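Local atomic coordinates of CaaX farnesyltransferase alpha subunit Ram2 (Aspergillus fumigatus, PDB entry 4L9P), a protein that forms the helical alpha subunit of protein farnesyltransferase, which probably transfers an isoprenoid to the CaaX cysteine of target proteins. Residues 203-208 with 264-268. The protein carries 1 engineered substitution. Residues are numbered along the deposited sequence; the frame is centred on the assembly and turned at random.
Sequences RYMLRF and YARGV
Tyr264 is the main bump here: its side chain reaches from helix 259-272 into a hollow on helix 197-208 bounded by Arg203, Tyr204, Arg207 and Phe208. Its CG stands anti to the backbone N (chi1 -180°), which sends the ring across the gap, one edge against the backbone of Tyr204, with Tyr264 CE1 3.5 Å from Tyr204 CA. The phenol OH lodges among the side chains, 3.6 Å from Arg203 CG and 3.7 Å from Phe208 CE2, in the plane of the Phe208 ring at its edge. Glu244 holds that buried hydroxyl by a hydrogen bond and also pairs with Arg203 and Arg207, so one carboxylate ties both helices together. One turn on, Val268 fills in beside Phe208, Val268 CG2 lying 3.6 Å from Phe208 CE2. Tyr204 in turn presents a ring edge to Gly267, whose bare backbone lets the carbonyl O lie in the ring plane, 3.9 Å from Tyr204 CE2; a water bridges that oxygen to Tyr204 OH. The segments run nearly parallel, 20° apart at an axis distance of 11.3 Å, spaced by these large side chains in the prenyltransferase alpha-subunit helical array. Helix 238-254 packs against both, while Tyr204 stacks on Tyr298 of the beta subunit.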
loop_
_atom_site.group_PDB
_atom_site.type_symbol
_atom_site.label_atom_id
_atom_site.label_comp_id
_atom_site.label_asym_id
_atom_site.label_seq_id
_atom_site.Cartn_x
_atom_site.Cartn_y
_atom_site.Cartn_z
ATOM N N ARG A 203 -12.392 -8.490 14.288
ATOM C CA ARG A 203 -12.977 -9.679 14.973
ATOM C C ARG A 203 -11.938 -10.805 15.016
ATOM O O ARG A 203 -11.800 -11.485 16.040
ATOM C CB ARG A 203 -14.227 -10.182 14.233
ATOM C CG ARG A 203 -14.980 -11.236 15.098
ATOM C CD ARG A 203 -16.222 -11.794 14.302
ATOM N NE ARG A 203 -16.891 -12.699 15.219
ATOM C CZ ARG A 203 -17.908 -12.381 16.010
ATOM N NH1 ARG A 203 -18.518 -11.178 15.921
ATOM N NH2 ARG A 203 -18.318 -13.285 16.903
ATOM N N TYR A 204 -11.240 -11.006 13.899
ATOM C CA TYR A 204 -10.233 -12.066 13.887
ATOM C C TYR A 204 -9.140 -11.781 14.960
ATOM O O TYR A 204 -8.718 -12.677 15.709
ATOM C CB TYR A 204 -9.582 -12.191 12.492
ATOM C CG TYR A 204 -8.584 -13.341 12.498
ATOM C CD1 TYR A 204 -7.236 -13.157 12.896
ATOM C CD2 TYR A 204 -8.973 -14.627 12.065
ATOM C CE1 TYR A 204 -6.327 -14.224 12.917
ATOM C CE2 TYR A 204 -8.067 -15.695 12.058
ATOM C CZ TYR A 204 -6.753 -15.486 12.523
ATOM O OH TYR A 204 -5.855 -16.545 12.556
ATOM N N MET A 205 -8.693 -10.547 15.065
ATOM C CA MET A 205 -7.717 -10.233 16.092
ATOM C C MET A 205 -8.263 -10.549 17.494
ATOM O O MET A 205 -7.566 -11.170 18.339
ATOM C CB MET A 205 -7.394 -8.778 16.027
ATOM C CG MET A 205 -6.282 -8.398 16.998
ATOM S SD MET A 205 -6.841 -7.227 18.200
ATOM C CE MET A 205 -8.345 -6.643 17.705
ATOM N N LEU A 206 -9.512 -10.152 17.755
ATOM C CA LEU A 206 -10.060 -10.351 19.119
ATOM C C LEU A 206 -10.129 -11.825 19.410
ATOM O O LEU A 206 -9.875 -12.230 20.557
ATOM C CB LEU A 206 -11.485 -9.786 19.183
ATOM C CG LEU A 206 -11.593 -8.266 19.045
ATOM C CD1 LEU A 206 -13.066 -7.846 19.030
ATOM C CD2 LEU A 206 -10.819 -7.513 20.154
ATOM N N ARG A 207 -10.522 -12.640 18.438
ATOM C CA ARG A 207 -10.789 -14.056 18.718
ATOM C C ARG A 207 -9.586 -14.979 18.546
ATOM O O ARG A 207 -9.446 -15.958 19.311
ATOM C CB ARG A 207 -11.944 -14.556 17.859
ATOM C CG ARG A 207 -13.300 -13.865 18.179
ATOM C CD ARG A 207 -13.785 -14.319 19.521
ATOM N NE ARG A 207 -15.208 -14.083 19.710
ATOM C CZ ARG A 207 -15.703 -13.476 20.789
ATOM N NH1 ARG A 207 -14.859 -12.936 21.692
ATOM N NH2 ARG A 207 -17.021 -13.357 20.919
ATOM N N PHE A 208 -8.739 -14.671 17.563
ATOM C CA PHE A 208 -7.714 -15.606 17.107
ATOM C C PHE A 208 -6.375 -14.965 17.042
ATOM O O PHE A 208 -5.402 -15.663 16.776
ATOM C CB PHE A 208 -8.127 -16.247 15.757
ATOM C CG PHE A 208 -9.361 -17.055 15.882
ATOM C CD1 PHE A 208 -9.306 -18.247 16.572
ATOM C CD2 PHE A 208 -10.591 -16.570 15.436
ATOM C CE1 PHE A 208 -10.445 -18.995 16.767
ATOM C CE2 PHE A 208 -11.744 -17.331 15.587
ATOM C CZ PHE A 208 -11.659 -18.546 16.287
ATOM N N TYR A 264 -13.213 -14.900 6.563
ATOM C CA TYR A 264 -13.037 -15.048 8.017
ATOM C C TYR A 264 -13.136 -16.542 8.377
ATOM O O TYR A 264 -12.282 -17.079 9.110
ATOM C CB TYR A 264 -14.117 -14.230 8.717
ATOM C CG TYR A 264 -14.043 -14.295 10.205
ATOM C CD1 TYR A 264 -13.092 -13.512 10.888
ATOM C CD2 TYR A 264 -14.880 -15.136 10.944
ATOM C CE1 TYR A 264 -13.002 -13.578 12.264
ATOM C CE2 TYR A 264 -14.804 -15.219 12.356
ATOM C CZ TYR A 264 -13.856 -14.437 12.997
ATOM O OH TYR A 264 -13.720 -14.484 14.376
ATOM N N ALA A 265 -14.117 -17.248 7.833
ATOM C CA ALA A 265 -14.254 -18.681 8.146
ATOM C C ALA A 265 -13.061 -19.502 7.685
ATOM O O ALA A 265 -12.610 -20.404 8.400
ATOM C CB ALA A 265 -15.556 -19.269 7.535
ATOM N N ARG A 266 -12.534 -19.192 6.502
ATOM C CA ARG A 266 -11.279 -19.852 6.095
ATOM C C ARG A 266 -10.192 -19.599 7.136
ATOM O O ARG A 266 -9.428 -20.506 7.465
ATOM C CB ARG A 266 -10.812 -19.381 4.728
ATOM C CG ARG A 266 -11.704 -19.853 3.606
ATOM C CD ARG A 266 -11.335 -19.234 2.312
ATOM N NE ARG A 266 -12.021 -19.790 1.132
ATOM C CZ ARG A 266 -11.557 -20.783 0.360
ATOM N NH1 ARG A 266 -10.431 -21.411 0.650
ATOM N NH2 ARG A 266 -12.253 -21.140 -0.716
ATOM N N GLY A 267 -10.089 -18.372 7.617
ATOM C CA GLY A 267 -9.080 -18.081 8.617
ATOM C C GLY A 267 -9.332 -18.828 9.908
ATOM O O GLY A 267 -8.381 -19.316 10.557
ATOM N N VAL A 268 -10.585 -18.938 10.322
ATOM C CA VAL A 268 -10.875 -19.707 11.547
ATOM C C VAL A 268 -10.510 -21.170 11.399
ATOM O O VAL A 268 -9.890 -21.756 12.304
ATOM C CB VAL A 268 -12.358 -19.598 11.901
ATOM C CG1 VAL A 268 -12.706 -20.526 13.106
ATOM C CG2 VAL A 268 -12.716 -18.119 12.207
HETATM O O HOH W 1 -5.814 -18.178 10.423
#